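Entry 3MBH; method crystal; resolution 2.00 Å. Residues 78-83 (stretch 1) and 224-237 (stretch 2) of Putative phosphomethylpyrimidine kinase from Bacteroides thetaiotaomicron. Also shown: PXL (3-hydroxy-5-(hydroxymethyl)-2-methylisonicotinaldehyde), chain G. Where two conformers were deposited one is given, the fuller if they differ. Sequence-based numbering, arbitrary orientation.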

# COMPACT_ATOMS: atom_id res chain seq x y z
N PHE A 78 -6.13 28.18 12.78
CA PHE A 78 -5.42 26.94 13.04
C PHE A 78 -6.24 25.93 13.79
O PHE A 78 -6.93 26.28 14.73
CB PHE A 78 -4.10 27.21 13.76
CG PHE A 78 -3.18 28.12 12.98
CD1 PHE A 78 -2.60 27.67 11.81
CD2 PHE A 78 -2.93 29.40 13.40
CE1 PHE A 78 -1.78 28.52 11.09
CE2 PHE A 78 -2.07 30.24 12.70
CZ PHE A 78 -1.50 29.81 11.56
N ASP A 79 -6.15 24.68 13.40
CA ASP A 79 -6.81 23.58 14.10
C ASP A 79 -5.97 23.13 15.26
O ASP A 79 -6.47 22.56 16.23
CB ASP A 79 -7.05 22.47 13.11
CG ASP A 79 -7.89 22.95 11.93
OD1 ASP A 79 -9.08 23.16 12.18
OD2 ASP A 79 -7.36 23.21 10.81
N ALA A 80 -4.67 23.43 15.20
CA ALA A 80 -3.80 23.12 16.30
C ALA A 80 -2.63 24.05 16.33
O ALA A 80 -2.30 24.63 15.32
CB ALA A 80 -3.34 21.69 16.23
N ILE A 81 -2.02 24.19 17.51
CA ILE A 81 -0.79 24.96 17.71
C ILE A 81 0.14 24.06 18.52
O ILE A 81 -0.24 23.51 19.57
CB ILE A 81 -1.00 26.29 18.49
CG1 ILE A 81 -2.00 27.17 17.75
CG2 ILE A 81 0.40 27.00 18.74
CD1 ILE A 81 -2.41 28.44 18.45
N TYR A 82 1.36 23.89 17.98
CA TYR A 82 2.31 22.94 18.52
C TYR A 82 3.62 23.65 18.67
O TYR A 82 4.26 24.03 17.67
CB TYR A 82 2.38 21.72 17.57
CG TYR A 82 3.55 20.77 17.71
CD1 TYR A 82 4.26 20.65 18.90
CD2 TYR A 82 3.90 19.93 16.66
CE1 TYR A 82 5.35 19.82 18.99
CE2 TYR A 82 4.98 19.07 16.75
CZ TYR A 82 5.68 18.99 17.91
OH TYR A 82 6.77 18.15 18.04
N THR A 83 4.08 23.73 19.90
CA THR A 83 5.27 24.47 20.22
C THR A 83 6.38 23.56 20.67
O THR A 83 6.14 22.51 21.28
CB THR A 83 5.01 25.54 21.34
OG1 THR A 83 4.95 24.92 22.64
CG2 THR A 83 3.77 26.30 21.07
N GLY A 224 12.31 13.68 20.85
CA GLY A 224 11.14 14.33 21.46
C GLY A 224 10.27 15.07 20.43
O GLY A 224 9.06 15.10 20.55
N ASP A 225 10.90 15.65 19.41
CA ASP A 225 10.19 16.28 18.35
C ASP A 225 9.47 15.24 17.49
O ASP A 225 8.32 15.46 17.09
CB ASP A 225 11.10 17.18 17.51
CG ASP A 225 11.78 18.27 18.33
OD1 ASP A 225 11.12 18.94 19.18
OD2 ASP A 225 13.01 18.43 18.12
N THR A 226 10.11 14.11 17.24
CA THR A 226 9.44 13.04 16.48
C THR A 226 8.28 12.49 17.29
O THR A 226 7.17 12.34 16.78
CB THR A 226 10.41 11.90 16.15
OG1 THR A 226 11.39 12.38 15.26
CG2 THR A 226 9.68 10.71 15.51
N PHE A 227 8.54 12.21 18.56
CA PHE A 227 7.50 11.73 19.46
C PHE A 227 6.25 12.64 19.52
O PHE A 227 5.12 12.18 19.38
CB PHE A 227 8.07 11.55 20.89
CG PHE A 227 7.04 11.07 21.88
CD1 PHE A 227 6.80 9.73 22.03
CD2 PHE A 227 6.31 11.97 22.64
CE1 PHE A 227 5.81 9.29 22.93
CE2 PHE A 227 5.32 11.54 23.55
CZ PHE A 227 5.09 10.21 23.70
N THR A 228 6.49 13.92 19.74
CA THR A 228 5.41 14.88 19.93
C THR A 228 4.68 15.14 18.63
O THR A 228 3.44 15.27 18.65
CB THR A 228 5.89 16.19 20.67
OG1 THR A 228 6.53 15.78 21.90
CG2 THR A 228 4.70 17.18 20.95
N SER A 229 5.41 15.11 17.50
CA SER A 229 4.79 15.27 16.17
C SER A 229 3.81 14.09 15.89
O SER A 229 2.66 14.31 15.45
CB SER A 229 5.86 15.30 15.06
OG SER A 229 6.59 16.51 15.06
N VAL A 230 4.23 12.86 16.23
CA VAL A 230 3.33 11.71 16.03
C VAL A 230 2.15 11.77 16.99
O VAL A 230 1.01 11.53 16.59
CB VAL A 230 4.05 10.36 16.05
CG1 VAL A 230 2.99 9.25 15.87
CG2 VAL A 230 5.15 10.31 14.93
N ILE A 231 2.41 12.15 18.24
CA ILE A 231 1.31 12.32 19.20
C ILE A 231 0.26 13.34 18.69
O ILE A 231 -0.95 13.06 18.71
CB ILE A 231 1.79 12.69 20.62
CG1 ILE A 231 2.59 11.53 21.21
CG2 ILE A 231 0.58 13.09 21.55
CD1 ILE A 231 1.81 10.30 21.73
N THR A 232 0.71 14.47 18.19
CA THR A 232 -0.18 15.51 17.71
C THR A 232 -0.99 15.04 16.54
O THR A 232 -2.22 15.22 16.52
CB THR A 232 0.65 16.72 17.28
OG1 THR A 232 1.35 17.17 18.43
CG2 THR A 232 -0.22 17.85 16.75
N GLY A 233 -0.31 14.46 15.54
CA GLY A 233 -1.01 13.96 14.39
C GLY A 233 -2.02 12.87 14.77
O GLY A 233 -3.12 12.83 14.23
N SER A 234 -1.62 11.95 15.64
CA SER A 234 -2.50 10.83 16.01
C SER A 234 -3.74 11.33 16.75
O SER A 234 -4.87 10.88 16.46
CB SER A 234 -1.67 9.80 16.82
OG SER A 234 -2.44 8.92 17.61
N LEU A 235 -3.56 12.25 17.70
CA LEU A 235 -4.71 12.83 18.43
C LEU A 235 -5.61 13.60 17.44
O LEU A 235 -6.81 13.46 17.48
CB LEU A 235 -4.25 13.72 19.59
CG LEU A 235 -3.52 13.02 20.77
CD1 LEU A 235 -2.99 14.03 21.78
CD2 LEU A 235 -4.46 11.96 21.47
N MSE A 236 -5.01 14.37 16.53
CA MSE A 236 -5.80 15.08 15.52
C MSE A 236 -6.52 14.15 14.56
O MSE A 236 -7.56 14.52 14.04
CB MSE A 236 -4.95 16.06 14.75
CG MSE A 236 -4.49 17.20 15.62
SE MSE A 236 -3.37 18.41 14.62
CE MSE A 236 -4.78 19.39 13.74
N GLN A 237 -6.00 12.94 14.35
CA GLN A 237 -6.74 11.95 13.58
C GLN A 237 -7.89 11.25 14.40
O GLN A 237 -8.59 10.40 13.89
CB GLN A 237 -5.81 10.89 12.97
CG GLN A 237 -4.92 11.43 11.89
CD GLN A 237 -3.94 10.40 11.41
OE1 GLN A 237 -3.85 9.33 12.00
NE2 GLN A 237 -3.21 10.71 10.32
OP4 PXL G . 13.56 19.58 20.43
C5A PXL G . 14.96 19.32 20.49
C5 PXL G . 15.71 20.49 19.84
C6 PXL G . 15.15 21.44 19.01
N1 PXL G . 15.86 22.45 18.51
C2 PXL G . 17.18 22.67 18.69
C3 PXL G . 17.89 21.71 19.55
C4 PXL G . 17.10 20.61 20.16
C4A PXL G . 17.67 19.55 20.99
O4A PXL G . 18.86 19.51 20.92
O3 PXL G . 19.19 21.81 19.88
C2A PXL G . 17.78 23.86 17.97
O HOH W 1 8.62 18.91 19.93

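The most unusual feature of this contact is a water that ties the strand to Asp-225 of the helix: Tyr-82 OH donates to it over 2.8 Å, and the water donates in turn to Asp-225 OD1 at 2.6 Å. The other carboxylate oxygen, Asp-225 OD2, accepts a hydrogen bond from OP4 of the bound PXL at 2.6 Å, so one aspartate joins tyrosine, water and ligand.

Strand 80-83 and helix 224-236 run nearly antiparallel, at 168°, with axes 10.3 Å apart. Strand side chains alternate, so Ala-80 and Tyr-82 point toward the helix while Ile-81 and Thr-83 point away. The helix answers with Thr-228, Thr-232 and Met-236, spaced four residues apart and therefore aligned along one side.

Tyr-82 makes the largest contribution, 114 Å² of the 306 Å² buried between the stretches. Its ring packs against the methyl of Thr-228, Tyr-82 CE1 to Thr-228 CG2 being 3.4 Å, and carries Thr-232 over one face, with Tyr-82 CD2 4.2 Å from Thr-232 OG1. Threonine fits here because its hydroxyl can turn back to the helix: Thr-232 OG1 donates to Thr-228 O at 2.8 Å. Ser-229 OG likewise donates to Asp-225 O at 2.9 Å, and its small side chain sits at the tyrosine edge. The phenol oxygen reaches this polar patch, with Tyr-82 OH 3.2 Å from Asp-225 O.

Farther along, the contact becomes apolar. Met-236, present as selenomethionine, brings SE to 3.7 Å from Ala-80 CB; the short alanine leaves space for the long, flexible chain. Met-236 CE also lies 3.9 Å from Asp-79 CB, while the carboxylate of Asp-79 leads away and is hydrogen-bonded elsewhere in the structure.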